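Local coordinates for N-terminal acetyltransferase-like protein (Chaetomium thermophilum, PDB 5NNP) that probably acts as the helical-repeat auxiliary subunit of a NatA-type N-terminal acetyltransferase, holding the catalytic subunit within its superhelix, at residues Val120-Met125 with Val132-Asn137; Tyr433-Asp438 with Arg442-Lys447; Asn565-Met570 with Leu655-Lys660. All blocks are in the same frame, centred on the assembly; numbering follows the deposited sequence.

Contact 1: residues Val120-Met125 with Val132-Asn137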
ATOM      1  N   VAL A 120       0.513  23.389  -1.671  1.00 37.60           N
ATOM      2  CA  VAL A 120       0.047  22.064  -1.297  1.00 38.90           C
ATOM      3  C   VAL A 120      -0.678  21.443  -2.488  1.00 37.77           C
ATOM      4  O   VAL A 120      -0.361  20.340  -2.909  1.00 42.43           O
ATOM      5  CB  VAL A 120      -0.886  22.104  -0.061  1.00 34.09           C
ATOM      6  CG1 VAL A 120      -1.502  20.761   0.156  1.00 22.79           C
ATOM      7  CG2 VAL A 120      -0.118  22.559   1.187  1.00 21.22           C
ATOM      8  N   LEU A 121      -1.632  22.180  -3.044  1.00 36.43           N
ATOM      9  CA  LEU A 121      -2.391  21.721  -4.204  1.00 30.20           C
ATOM     10  C   LEU A 121      -1.472  21.352  -5.365  1.00 29.91           C
ATOM     11  O   LEU A 121      -1.680  20.342  -6.047  1.00 36.51           O
ATOM     12  CB  LEU A 121      -3.401  22.793  -4.640  1.00 27.79           C
ATOM     13  CG  LEU A 121      -4.617  23.053  -3.743  1.00 29.01           C
ATOM     14  CD1 LEU A 121      -5.247  24.374  -4.081  1.00 25.77           C
ATOM     15  CD2 LEU A 121      -5.652  21.942  -3.893  1.00 33.19           C
ATOM     16  N   GLN A 122      -0.446  22.162  -5.587  1.00 30.32           N
ATOM     17  CA  GLN A 122       0.432  21.929  -6.723  1.00 38.72           C
ATOM     18  C   GLN A 122       1.212  20.619  -6.608  1.00 39.88           C
ATOM     19  O   GLN A 122       1.348  19.889  -7.598  1.00 34.36           O
ATOM     20  CB  GLN A 122       1.404  23.086  -6.894  1.00 36.38           C
ATOM     21  CG  GLN A 122       0.803  24.299  -7.548  1.00 41.87           C
ATOM     22  CD  GLN A 122       1.688  25.525  -7.389  1.00 40.78           C
ATOM     23  OE1 GLN A 122       2.201  25.804  -6.297  1.00 37.19           O
ATOM     24  NE2 GLN A 122       1.879  26.259  -8.480  1.00 31.15           N
ATOM     25  N   ILE A 123       1.745  20.327  -5.422  1.00 32.96           N
ATOM     26  CA  ILE A 123       2.487  19.083  -5.267  1.00 34.69           C
ATOM     27  C   ILE A 123       1.499  17.902  -5.287  1.00 35.75           C
ATOM     28  O   ILE A 123       1.798  16.848  -5.856  1.00 33.47           O
ATOM     29  CB  ILE A 123       3.361  19.060  -3.989  1.00 29.16           C
ATOM     30  CG1 ILE A 123       4.268  17.823  -3.981  1.00 28.84           C
ATOM     31  CG2 ILE A 123       2.510  19.083  -2.741  1.00 27.26           C
ATOM     32  CD1 ILE A 123       5.082  17.603  -5.279  1.00 22.78           C
ATOM     33  N   GLN A 124       0.314  18.098  -4.712  1.00 28.91           N
ATOM     34  CA  GLN A 124      -0.729  17.078  -4.778  1.00 29.93           C
ATOM     35  C   GLN A 124      -1.049  16.668  -6.214  1.00 32.43           C
ATOM     36  O   GLN A 124      -1.409  15.522  -6.453  1.00 39.48           O
ATOM     37  CB  GLN A 124      -2.017  17.548  -4.121  1.00 29.09           C
ATOM     38  CG  GLN A 124      -3.150  16.525  -4.266  1.00 29.46           C
ATOM     39  CD  GLN A 124      -2.968  15.321  -3.354  1.00 29.98           C
ATOM     40  OE1 GLN A 124      -2.293  15.397  -2.321  1.00 42.37           O
ATOM     41  NE2 GLN A 124      -3.545  14.205  -3.735  1.00 27.34           N
ATOM     42  N   MET A 125      -0.931  17.595  -7.165  1.00 27.25           N
ATOM     43  CA  MET A 125      -1.221  17.268  -8.567  1.00 29.61           C
ATOM     44  C   MET A 125       0.057  17.134  -9.367  1.00 31.48           C
ATOM     45  O   MET A 125       0.027  17.098 -10.584  1.00 33.70           O
ATOM     46  CB  MET A 125      -2.117  18.315  -9.229  1.00 31.96           C
ATOM     47  CG  MET A 125      -3.415  18.568  -8.507  1.00 39.23           C
ATOM     48  SD  MET A 125      -4.417  17.079  -8.356  1.00 45.70           S
ATOM     49  CE  MET A 125      -4.823  16.787 -10.087  1.00 26.90           C
ATOM     50  N   VAL A 132       8.031  24.133  -7.153  1.00 31.26           N
ATOM     51  CA  VAL A 132       9.330  24.737  -6.980  1.00 35.24           C
ATOM     52  C   VAL A 132       9.212  26.255  -6.815  1.00 38.81           C
ATOM     53  O   VAL A 132       9.731  26.827  -5.858  1.00 43.91           O
ATOM     54  CB  VAL A 132      10.248  24.423  -8.171  1.00 35.17           C
ATOM     55  CG1 VAL A 132      11.462  25.366  -8.196  1.00 25.95           C
ATOM     56  CG2 VAL A 132      10.672  22.971  -8.131  1.00 25.11           C
ATOM     57  N   GLN A 133       8.538  26.908  -7.750  1.00 33.12           N
ATOM     58  CA  GLN A 133       8.342  28.345  -7.640  1.00 37.45           C
ATOM     59  C   GLN A 133       7.720  28.731  -6.293  1.00 36.17           C
ATOM     60  O   GLN A 133       8.180  29.660  -5.616  1.00 37.38           O
ATOM     61  CB  GLN A 133       7.464  28.842  -8.783  1.00 49.25           C
ATOM     62  CG  GLN A 133       7.453  30.349  -8.933  1.00 63.59           C
ATOM     63  CD  GLN A 133       6.549  30.804 -10.065  1.00 73.44           C
ATOM     64  OE1 GLN A 133       6.114  29.997 -10.889  1.00 73.12           O
ATOM     65  NE2 GLN A 133       6.256  32.099 -10.103  1.00 79.05           N
ATOM     66  N   SER A 134       6.679  28.002  -5.898  1.00 32.29           N
ATOM     67  CA  SER A 134       6.017  28.259  -4.627  1.00 33.29           C
ATOM     68  C   SER A 134       6.975  28.184  -3.432  1.00 33.81           C
ATOM     69  O   SER A 134       6.998  29.074  -2.585  1.00 34.40           O
ATOM     70  CB  SER A 134       4.869  27.274  -4.429  1.00 26.47           C
ATOM     71  OG  SER A 134       3.765  27.665  -5.207  1.00 27.37           O
ATOM     72  N   ARG A 135       7.759  27.118  -3.371  1.00 31.94           N
ATOM     73  CA  ARG A 135       8.650  26.908  -2.242  1.00 37.83           C
ATOM     74  C   ARG A 135       9.762  27.927  -2.218  1.00 34.66           C
ATOM     75  O   ARG A 135      10.178  28.365  -1.139  1.00 35.50           O
ATOM     76  CB  ARG A 135       9.239  25.504  -2.270  1.00 42.26           C
ATOM     77  CG  ARG A 135       8.230  24.477  -1.908  1.00 38.99           C
ATOM     78  CD  ARG A 135       7.535  24.918  -0.638  1.00 36.28           C
ATOM     79  NE  ARG A 135       6.586  23.902  -0.214  1.00 51.41           N
ATOM     80  CZ  ARG A 135       6.065  23.822   1.003  1.00 56.13           C
ATOM     81  NH1 ARG A 135       5.205  22.838   1.288  1.00 63.14           N
ATOM     82  NH2 ARG A 135       6.404  24.718   1.928  1.00 36.04           N
ATOM     83  N   LEU A 136      10.245  28.296  -3.401  1.00 29.71           N
ATOM     84  CA  LEU A 136      11.284  29.323  -3.500  1.00 38.52           C
ATOM     85  C   LEU A 136      10.746  30.624  -2.914  1.00 34.79           C
ATOM     86  O   LEU A 136      11.420  31.329  -2.171  1.00 33.46           O
ATOM     87  CB  LEU A 136      11.727  29.521  -4.947  1.00 38.15           C
ATOM     88  CG  LEU A 136      12.841  30.517  -5.254  1.00 34.75           C
ATOM     89  CD1 LEU A 136      14.038  30.268  -4.353  1.00 35.14           C
ATOM     90  CD2 LEU A 136      13.234  30.378  -6.717  1.00 30.42           C
ATOM     91  N   ASN A 137       9.494  30.904  -3.232  1.00 35.42           N
ATOM     92  CA  ASN A 137       8.804  32.044  -2.695  1.00 25.48           C
ATOM     93  C   ASN A 137       8.631  31.977  -1.201  1.00 35.69           C
ATOM     94  O   ASN A 137       8.937  32.923  -0.489  1.00 35.45           O
ATOM     95  CB  ASN A 137       7.451  32.156  -3.350  1.00 36.29           C
ATOM     96  CG  ASN A 137       7.306  33.407  -4.093  1.00 48.17           C
ATOM     97  OD1 ASN A 137       7.776  33.516  -5.223  1.00 75.89           O
ATOM     98  ND2 ASN A 137       6.674  34.389  -3.476  1.00 45.88           N
TER

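Contact 2: residues Tyr433-Asp438 with Arg442-Lys447. With PO4 (phosphate ion), chain U.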
ATOM      1  N   TYR A 433     -18.077 -24.304  10.548  1.00 34.71           N
ATOM      2  CA  TYR A 433     -17.900 -25.104  11.751  1.00 34.63           C
ATOM      3  C   TYR A 433     -16.551 -24.759  12.379  1.00 37.71           C
ATOM      4  O   TYR A 433     -16.463 -24.553  13.588  1.00 39.11           O
ATOM      5  CB  TYR A 433     -18.000 -26.610  11.454  1.00 34.53           C
ATOM      6  CG  TYR A 433     -17.732 -27.482  12.658  1.00 32.99           C
ATOM      7  CD1 TYR A 433     -18.685 -27.643  13.649  1.00 36.93           C
ATOM      8  CD2 TYR A 433     -16.516 -28.118  12.819  1.00 39.79           C
ATOM      9  CE1 TYR A 433     -18.447 -28.426  14.767  1.00 32.10           C
ATOM     10  CE2 TYR A 433     -16.263 -28.909  13.932  1.00 39.81           C
ATOM     11  CZ  TYR A 433     -17.234 -29.058  14.899  1.00 45.95           C
ATOM     12  OH  TYR A 433     -16.973 -29.843  16.006  1.00 49.30           O
ATOM     13  N   ALA A 434     -15.514 -24.668  11.553  1.00 36.59           N
ATOM     14  CA  ALA A 434     -14.191 -24.294  12.036  1.00 31.11           C
ATOM     15  C   ALA A 434     -14.231 -22.969  12.796  1.00 37.61           C
ATOM     16  O   ALA A 434     -13.597 -22.813  13.841  1.00 41.64           O
ATOM     17  CB  ALA A 434     -13.210 -24.214  10.870  1.00 27.45           C
ATOM     18  N   ARG A 435     -14.988 -22.019  12.261  1.00 38.43           N
ATOM     19  CA  ARG A 435     -15.150 -20.711  12.891  1.00 36.98           C
ATOM     20  C   ARG A 435     -15.752 -20.864  14.281  1.00 40.41           C
ATOM     21  O   ARG A 435     -15.270 -20.287  15.249  1.00 43.67           O
ATOM     22  CB  ARG A 435     -16.045 -19.819  12.038  1.00 34.72           C
ATOM     23  CG  ARG A 435     -15.914 -18.353  12.335  1.00 44.76           C
ATOM     24  CD  ARG A 435     -17.223 -17.635  12.072  1.00 51.11           C
ATOM     25  NE  ARG A 435     -18.144 -17.872  13.174  1.00 59.08           N
ATOM     26  CZ  ARG A 435     -19.025 -18.855  13.189  1.00 54.95           C
ATOM     27  NH1 ARG A 435     -19.099 -19.668  12.145  1.00 58.56           N
ATOM     28  NH2 ARG A 435     -19.825 -19.017  14.233  1.00 46.15           N
ATOM     29  N   SER A 436     -16.800 -21.678  14.369  1.00 28.26           N
ATOM     30  CA  SER A 436     -17.533 -21.820  15.606  1.00 28.38           C
ATOM     31  C   SER A 436     -16.657 -22.359  16.745  1.00 38.64           C
ATOM     32  O   SER A 436     -17.021 -22.234  17.907  1.00 38.42           O
ATOM     33  CB  SER A 436     -18.768 -22.702  15.391  1.00 30.60           C
ATOM     34  OG  SER A 436     -18.459 -24.081  15.214  1.00 41.09           O
ATOM     35  N   LEU A 437     -15.494 -22.915  16.402  1.00 38.86           N
ATOM     36  CA  LEU A 437     -14.533 -23.433  17.384  1.00 39.72           C
ATOM     37  C   LEU A 437     -13.584 -22.372  17.972  1.00 46.51           C
ATOM     38  O   LEU A 437     -12.988 -22.579  19.029  1.00 49.49           O
ATOM     39  CB  LEU A 437     -13.708 -24.556  16.744  1.00 37.83           C
ATOM     40  CG  LEU A 437     -14.515 -25.815  16.388  1.00 44.53           C
ATOM     41  CD1 LEU A 437     -13.652 -26.922  15.766  1.00 36.19           C
ATOM     42  CD2 LEU A 437     -15.247 -26.330  17.612  1.00 29.85           C
ATOM     43  N   ASP A 438     -13.415 -21.253  17.272  1.00 46.20           N
ATOM     44  CA  ASP A 438     -12.659 -20.125  17.810  1.00 36.45           C
ATOM     45  C   ASP A 438     -13.450 -18.868  17.475  1.00 33.68           C
ATOM     46  O   ASP A 438     -13.107 -18.130  16.546  1.00 32.87           O
ATOM     47  CB  ASP A 438     -11.235 -20.070  17.234  1.00 25.51           C
ATOM     48  CG  ASP A 438     -10.246 -19.337  18.150  1.00 42.03           C
ATOM     49  OD1 ASP A 438     -10.670 -18.622  19.088  1.00 32.17           O
ATOM     50  OD2 ASP A 438      -9.019 -19.471  17.922  1.00 46.79           O
ATOM     51  N   ARG A 442     -10.662 -13.423  14.376  1.00 31.30           N
ATOM     52  CA  ARG A 442     -11.284 -12.859  13.179  1.00 33.41           C
ATOM     53  C   ARG A 442     -10.842 -13.549  11.879  1.00 33.29           C
ATOM     54  O   ARG A 442     -11.607 -13.604  10.914  1.00 30.02           O
ATOM     55  CB  ARG A 442     -11.025 -11.356  13.075  1.00 33.95           C
ATOM     56  CG  ARG A 442     -11.943 -10.683  12.045  1.00 34.34           C
ATOM     57  CD  ARG A 442     -11.834  -9.174  12.013  1.00 27.83           C
ATOM     58  NE  ARG A 442     -12.940  -8.594  11.253  1.00 28.22           N
ATOM     59  CZ  ARG A 442     -13.139  -7.290  11.074  1.00 38.71           C
ATOM     60  NH1 ARG A 442     -12.320  -6.397  11.615  1.00 40.59           N
ATOM     61  NH2 ARG A 442     -14.179  -6.872  10.372  1.00 40.24           N
ATOM     62  N   TYR A 443      -9.622 -14.080  11.854  1.00 29.29           N
ATOM     63  CA  TYR A 443      -9.120 -14.724  10.649  1.00 26.76           C
ATOM     64  C   TYR A 443     -10.027 -15.837  10.200  1.00 28.49           C
ATOM     65  O   TYR A 443     -10.365 -15.913   9.034  1.00 38.03           O
ATOM     66  CB  TYR A 443      -7.715 -15.288  10.848  1.00 33.25           C
ATOM     67  CG  TYR A 443      -7.186 -15.943   9.587  1.00 30.15           C
ATOM     68  CD1 TYR A 443      -7.552 -17.245   9.255  1.00 28.01           C
ATOM     69  CD2 TYR A 443      -6.357 -15.247   8.715  1.00 23.86           C
ATOM     70  CE1 TYR A 443      -7.102 -17.841   8.105  1.00 30.70           C
ATOM     71  CE2 TYR A 443      -5.900 -15.833   7.567  1.00 31.72           C
ATOM     72  CZ  TYR A 443      -6.269 -17.140   7.267  1.00 38.12           C
ATOM     73  OH  TYR A 443      -5.804 -17.739   6.117  1.00 47.93           O
ATOM     74  N   ILE A 444     -10.409 -16.717  11.121  1.00 31.02           N
ATOM     75  CA  ILE A 444     -11.286 -17.812  10.753  1.00 36.00           C
ATOM     76  C   ILE A 444     -12.690 -17.263  10.449  1.00 37.01           C
ATOM     77  O   ILE A 444     -13.392 -17.788   9.597  1.00 38.73           O
ATOM     78  CB  ILE A 444     -11.330 -18.929  11.850  1.00 38.83           C
ATOM     79  CG1 ILE A 444     -11.972 -20.200  11.283  1.00 41.29           C
ATOM     80  CG2 ILE A 444     -12.032 -18.473  13.138  1.00 30.81           C
ATOM     81  CD1 ILE A 444     -11.306 -20.678   9.978  1.00 34.67           C
ATOM     82  N   ASN A 445     -13.086 -16.180  11.106  1.00 38.02           N
ATOM     83  CA  ASN A 445     -14.368 -15.577  10.773  1.00 34.42           C
ATOM     84  C   ASN A 445     -14.364 -15.080   9.327  1.00 38.02           C
ATOM     85  O   ASN A 445     -15.330 -15.288   8.588  1.00 35.16           O
ATOM     86  CB  ASN A 445     -14.705 -14.435  11.730  1.00 36.51           C
ATOM     87  CG  ASN A 445     -16.040 -13.766  11.405  1.00 35.50           C
ATOM     88  OD1 ASN A 445     -16.109 -12.893  10.545  1.00 37.06           O
ATOM     89  ND2 ASN A 445     -17.101 -14.169  12.105  1.00 26.63           N
ATOM     90  N   SER A 446     -13.262 -14.447   8.921  1.00 38.95           N
ATOM     91  CA  SER A 446     -13.123 -13.932   7.558  1.00 33.39           C
ATOM     92  C   SER A 446     -13.132 -15.046   6.507  1.00 35.08           C
ATOM     93  O   SER A 446     -13.691 -14.883   5.426  1.00 39.01           O
ATOM     94  CB  SER A 446     -11.838 -13.107   7.426  1.00 30.24           C
ATOM     95  OG  SER A 446     -11.842 -12.008   8.321  1.00 35.55           O
ATOM     96  N   LYS A 447     -12.500 -16.165   6.822  1.00 33.61           N
ATOM     97  CA  LYS A 447     -12.497 -17.326   5.943  1.00 37.94           C
ATOM     98  C   LYS A 447     -13.904 -17.880   5.706  1.00 42.26           C
ATOM     99  O   LYS A 447     -14.284 -18.225   4.579  1.00 39.82           O
ATOM    100  CB  LYS A 447     -11.615 -18.409   6.540  1.00 38.85           C
ATOM    101  CG  LYS A 447     -10.239 -18.434   5.974  1.00 45.37           C
ATOM    102  CD  LYS A 447     -10.268 -19.009   4.585  1.00 49.74           C
ATOM    103  CE  LYS A 447      -8.900 -18.900   3.945  1.00 58.68           C
ATOM    104  NZ  LYS A 447      -8.592 -17.498   3.530  1.00 57.75           N
TER
HETATM  105  P   PO4 U 813      -8.369 -20.100   0.629  1.00 91.65           P
HETATM  106  O1  PO4 U 813      -9.402 -21.174   0.857  1.00 91.90           O
HETATM  107  O2  PO4 U 813      -7.850 -20.234  -0.786  1.00 96.43           O
HETATM  108  O3  PO4 U 813      -8.982 -18.726   0.802  1.00 90.57           O
HETATM  109  O4  PO4 U 813      -7.252 -20.274   1.631  1.00 92.08           O

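Contact 3: residues Asn565-Met570 with Leu655-Lys660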
ATOM      1  N   ASN A 565     -15.699  -5.862 -17.309  1.00 55.46           N
ATOM      2  CA  ASN A 565     -16.372  -7.057 -17.804  1.00 52.95           C
ATOM      3  C   ASN A 565     -17.900  -7.029 -17.636  1.00 54.40           C
ATOM      4  O   ASN A 565     -18.636  -7.518 -18.499  1.00 53.54           O
ATOM      5  CB  ASN A 565     -15.801  -8.294 -17.111  1.00 43.47           C
ATOM      6  CG  ASN A 565     -14.457  -8.703 -17.675  1.00 47.95           C
ATOM      7  OD1 ASN A 565     -14.127  -8.398 -18.829  1.00 48.42           O
ATOM      8  ND2 ASN A 565     -13.671  -9.405 -16.868  1.00 52.73           N
ATOM      9  N   LEU A 566     -18.377  -6.452 -16.538  1.00 48.76           N
ATOM     10  CA  LEU A 566     -19.810  -6.387 -16.277  1.00 45.70           C
ATOM     11  C   LEU A 566     -20.496  -5.335 -17.151  1.00 52.60           C
ATOM     12  O   LEU A 566     -21.649  -5.520 -17.549  1.00 62.00           O
ATOM     13  CB  LEU A 566     -20.071  -6.102 -14.797  1.00 45.60           C
ATOM     14  CG  LEU A 566     -21.526  -6.006 -14.328  1.00 56.12           C
ATOM     15  CD1 LEU A 566     -22.353  -7.212 -14.791  1.00 45.98           C
ATOM     16  CD2 LEU A 566     -21.599  -5.839 -12.801  1.00 42.08           C
ATOM     17  N   TYR A 567     -19.799  -4.242 -17.459  1.00 44.27           N
ATOM     18  CA  TYR A 567     -20.349  -3.236 -18.379  1.00 53.27           C
ATOM     19  C   TYR A 567     -20.398  -3.778 -19.813  1.00 56.57           C
ATOM     20  O   TYR A 567     -21.349  -3.520 -20.552  1.00 59.60           O
ATOM     21  CB  TYR A 567     -19.538  -1.933 -18.341  1.00 48.25           C
ATOM     22  CG  TYR A 567     -19.860  -1.006 -17.179  1.00 53.38           C
ATOM     23  CD1 TYR A 567     -21.156  -0.547 -16.969  1.00 51.04           C
ATOM     24  CD2 TYR A 567     -18.864  -0.573 -16.306  1.00 52.04           C
ATOM     25  CE1 TYR A 567     -21.456   0.301 -15.920  1.00 49.88           C
ATOM     26  CE2 TYR A 567     -19.158   0.276 -15.248  1.00 54.05           C
ATOM     27  CZ  TYR A 567     -20.454   0.712 -15.065  1.00 54.24           C
ATOM     28  OH  TYR A 567     -20.748   1.561 -14.021  1.00 50.82           O
ATOM     29  N   LEU A 568     -19.355  -4.512 -20.198  1.00 49.22           N
ATOM     30  CA  LEU A 568     -19.305  -5.193 -21.483  1.00 55.66           C
ATOM     31  C   LEU A 568     -20.493  -6.140 -21.645  1.00 68.75           C
ATOM     32  O   LEU A 568     -21.129  -6.208 -22.709  1.00 64.15           O
ATOM     33  CB  LEU A 568     -18.003  -5.973 -21.613  1.00 48.96           C
ATOM     34  CG  LEU A 568     -16.814  -5.215 -22.183  1.00 58.29           C
ATOM     35  CD1 LEU A 568     -15.531  -6.033 -22.025  1.00 47.18           C
ATOM     36  CD2 LEU A 568     -17.089  -4.860 -23.643  1.00 50.29           C
ATOM     37  N   SER A 569     -20.769  -6.880 -20.575  1.00 71.61           N
ATOM     38  CA  SER A 569     -21.905  -7.784 -20.548  1.00 70.75           C
ATOM     39  C   SER A 569     -23.207  -7.005 -20.700  1.00 66.33           C
ATOM     40  O   SER A 569     -24.061  -7.369 -21.508  1.00 62.63           O
ATOM     41  CB  SER A 569     -21.912  -8.590 -19.252  1.00 72.38           C
ATOM     42  OG  SER A 569     -23.208  -9.077 -18.963  1.00 85.86           O
ATOM     43  N   MET A 570     -23.349  -5.931 -19.924  1.00 60.62           N
ATOM     44  CA  MET A 570     -24.534  -5.080 -20.004  1.00 57.28           C
ATOM     45  C   MET A 570     -24.711  -4.473 -21.390  1.00 59.30           C
ATOM     46  O   MET A 570     -25.836  -4.232 -21.821  1.00 63.62           O
ATOM     47  CB  MET A 570     -24.473  -3.961 -18.962  1.00 52.30           C
ATOM     48  CG  MET A 570     -24.539  -4.436 -17.525  1.00 51.53           C
ATOM     49  SD  MET A 570     -24.044  -3.124 -16.381  1.00 56.63           S
ATOM     50  CE  MET A 570     -25.313  -1.892 -16.689  1.00 53.66           C
ATOM     51  N   LEU A 655     -20.496   1.464 -21.760  1.00 52.37           N
ATOM     52  CA  LEU A 655     -19.121   1.522 -22.230  1.00 53.88           C
ATOM     53  C   LEU A 655     -18.492   2.853 -21.811  1.00 55.28           C
ATOM     54  O   LEU A 655     -17.302   2.919 -21.502  1.00 52.45           O
ATOM     55  CB  LEU A 655     -19.059   1.331 -23.747  1.00 56.00           C
ATOM     56  CG  LEU A 655     -19.632  -0.001 -24.246  1.00 59.62           C
ATOM     57  CD1 LEU A 655     -19.664  -0.085 -25.781  1.00 62.85           C
ATOM     58  CD2 LEU A 655     -18.853  -1.155 -23.653  1.00 55.00           C
ATOM     59  N   GLY A 656     -19.305   3.905 -21.782  1.00 52.46           N
ATOM     60  CA  GLY A 656     -18.862   5.190 -21.280  1.00 56.46           C
ATOM     61  C   GLY A 656     -18.567   5.129 -19.789  1.00 62.44           C
ATOM     62  O   GLY A 656     -17.617   5.755 -19.303  1.00 63.66           O
ATOM     63  N   ASP A 657     -19.381   4.366 -19.061  1.00 56.24           N
ATOM     64  CA  ASP A 657     -19.225   4.239 -17.615  1.00 57.32           C
ATOM     65  C   ASP A 657     -18.011   3.382 -17.245  1.00 55.41           C
ATOM     66  O   ASP A 657     -17.472   3.493 -16.143  1.00 49.08           O
ATOM     67  CB  ASP A 657     -20.501   3.660 -16.988  1.00 53.22           C
ATOM     68  CG  ASP A 657     -21.666   4.643 -17.039  1.00 54.40           C
ATOM     69  OD1 ASP A 657     -21.446   5.787 -17.477  1.00 54.54           O
ATOM     70  OD2 ASP A 657     -22.797   4.289 -16.634  1.00 57.95           O
ATOM     71  N   ALA A 658     -17.585   2.540 -18.182  1.00 54.67           N
ATOM     72  CA  ALA A 658     -16.451   1.657 -17.980  1.00 43.68           C
ATOM     73  C   ALA A 658     -15.108   2.371 -18.090  1.00 43.63           C
ATOM     74  O   ALA A 658     -14.108   1.911 -17.526  1.00 41.57           O
ATOM     75  CB  ALA A 658     -16.507   0.517 -18.969  1.00 40.55           C
ATOM     76  N   MET A 659     -15.085   3.490 -18.813  1.00 45.76           N
ATOM     77  CA  MET A 659     -13.834   4.176 -19.142  1.00 44.32           C
ATOM     78  C   MET A 659     -12.976   4.585 -17.934  1.00 48.43           C
ATOM     79  O   MET A 659     -11.760   4.422 -17.968  1.00 55.35           O
ATOM     80  CB  MET A 659     -14.127   5.407 -19.993  1.00 41.90           C
ATOM     81  CG  MET A 659     -14.770   5.072 -21.327  1.00 40.90           C
ATOM     82  SD  MET A 659     -13.952   3.666 -22.099  1.00 59.67           S
ATOM     83  CE  MET A 659     -12.340   4.325 -22.527  1.00 41.96           C
ATOM     84  N   LYS A 660     -13.582   5.105 -16.871  1.00 36.86           N
ATOM     85  CA  LYS A 660     -12.775   5.511 -15.718  1.00 36.07           C
ATOM     86  C   LYS A 660     -12.081   4.307 -15.055  1.00 43.48           C
ATOM     87  O   LYS A 660     -10.954   4.436 -14.546  1.00 36.33           O
ATOM     88  CB  LYS A 660     -13.623   6.283 -14.691  1.00 34.39           C
ATOM     89  CG  LYS A 660     -14.633   5.469 -13.892  1.00 43.79           C
ATOM     90  CD  LYS A 660     -15.159   6.270 -12.696  1.00 49.21           C
ATOM     91  CE  LYS A 660     -16.026   5.424 -11.766  1.00 53.31           C
ATOM     92  NZ  LYS A 660     -16.668   6.209 -10.667  1.00 52.54           N
TER
HETATM   93  O   HOH W   1     -23.295   2.755 -14.505  1.00 52.27           O

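Contact 1: residues Val120-Met125 with Val132-Asn137
Gln122 and Ser134 join two consecutive helices, 112-124 and 128-141. The pair forms a helical hairpin of the TPR-like alpha-alpha superhelix. Only a short turn separates the helices, and Met125 is the first residue to leave helical geometry on the way into it. The backbones stay well apart: the nearest CA atoms, those of Gln122 and Ser134, are 8.7 Å from each other. The gap is crossed by a long side chain meeting a short one.

Gln122 does most of the reaching. Its CG stands beside the backbone N (chi1 -78°), and the chain is extended beyond that point. This carries the amide from helix 112-124 across to the second helix. The Gln122 side chain also touches Asp127 in the turn. The CB of Ser134 is directed toward helix 112-124. The OG of Ser134 likewise lies beside its own backbone N.

The two polar ends meet in a hydrogen bond, with Ser134 OG as donor and Gln122 OE1 as acceptor. Gly130 O, one turn earlier on the helix of Ser134, is a second, weak acceptor within reach of the same hydroxyl. Gln115 NE2 makes a weak hydrogen bond to Ser134 OG. Both side chains are buried, so this cluster pairs polar atoms inside the repeat stack.

Helix 527-534 lies against Val120 through His528 and Ser529, and against Arg135 through Leu532.

In the bond itself, Ser134 OG lies 2.7 Å from Gln122 OE1, in the carbonyl plane and on a lone pair, with a C=O...donor angle of 140°.

Contact 2: residues Tyr433-Asp438 with Arg442-Lys447
Ile444, in the first turn of helix 442-454, packs on Ala434 and Arg435 of helix 424-436. This is a tight helical hairpin in the alpha-alpha repeat array. The apolar contacts belong to Ile444. Its CG1 is anti to the backbone N (chi1 -166°) and lies 3.6 Å from Arg435 CA. CD1 continues to Ala434 CB, at 4.1 Å. The other branch, CG2, meets the carbonyl oxygen of Asp438.

Van der Waals contact also joins Arg435 and Asn445, which run side by side in the same direction. Arg435 CD is 3.5 Å from Asn445 ND2. The guanidinium and amide planes are perpendicular.

Polar ends look elsewhere. Arg435 forms a salt bridge with Asp432, and Asn445 ND2 bonds to Thr464 O. Asp438 forms a salt bridge with a basic side chain of another protein's chain. Lys447 NZ makes a weak hydrogen bond of 3.0 Å to O3 of a phosphate, probably from the crystallisation liquor, which Lys450 and Arg416 also bind.

Helix 408-421 packs on the hairpin through Val408, His411 and Arg416, while helix 458-465 touches Arg435 and Asn445.

Contact 3: residues Asn565-Met570 with Leu655-Lys660
Tyr567 lays one face of its ring against Asp657 and Ala658 of helix 654-668. Its CG sits beside the backbone N (chi1 -81°), which swings the ring across the gap to the second helix. Asp657 CB stands over the ring face as a CH-pi contact, 3.9 Å from the centroid and 28° off the ring normal. The ring atom nearest to Asp657 CB is Tyr567 CZ, at 3.5 Å. The backbone N of Ala658 is over that same face. Nearer the root of the ring, Tyr567 CD2 touches Ala658 CB at 3.7 Å. The Asp657 side chain crosses the tyrosine at about a right angle, its carboxylate plane steeply inclined to the ring.

The polar ends of this pair are joined through a water. It accepts a hydrogen bond from Tyr567 OH, 2.9 Å away, and donates one to Asp657 OD2, 2.7 Å away. Each group has a further partner: His511 NE2 bonds to the hydroxyl, and Thr651 OG1 bonds to the carboxylate.

The two helices form an antiparallel pair in the C-terminal part of the alpha-helical repeat array. The axes of segments 565-570 and 655-660 approach to 8.9 Å at an angle of 172°. Between the segments lie 84 residues, most of them not modelled.

Leu568 comes next. Its CB does not aim at the second helix, yet its end reaches Leu655, with the CD2 atoms of Leu568 and Leu655 4.1 Å apart. Leu655 behaves in a similar way: it leaves its backbone pointing away, and its tip comes back. The two leucines cross at about a right angle. Arg685 of helix 673-685 touches both.

How the contacts relate
All three contacts join pairs of helices and are largely buried, yet none touches another. Contacts 1 and 2 each link helices that follow one another in sequence. Contact 3 pairs helices separated by a long, mostly unmodelled linker. Contact 1 rests on one polar bond, contact 2 on isoleucine and aliphatic packing, and contact 3 on a ring face, two leucines and a water. Contacts 2 and 3 each include partly exposed residues, such as Asp438 and Asp657, while both touching residues of contact 1 are buried. Contacts 1 and 2 lie on opposite sides of the chain's centre, their centres 50 Å apart. Among the touching side chains, Asp438 of contact 2 forms a salt bridge to another protein's chain.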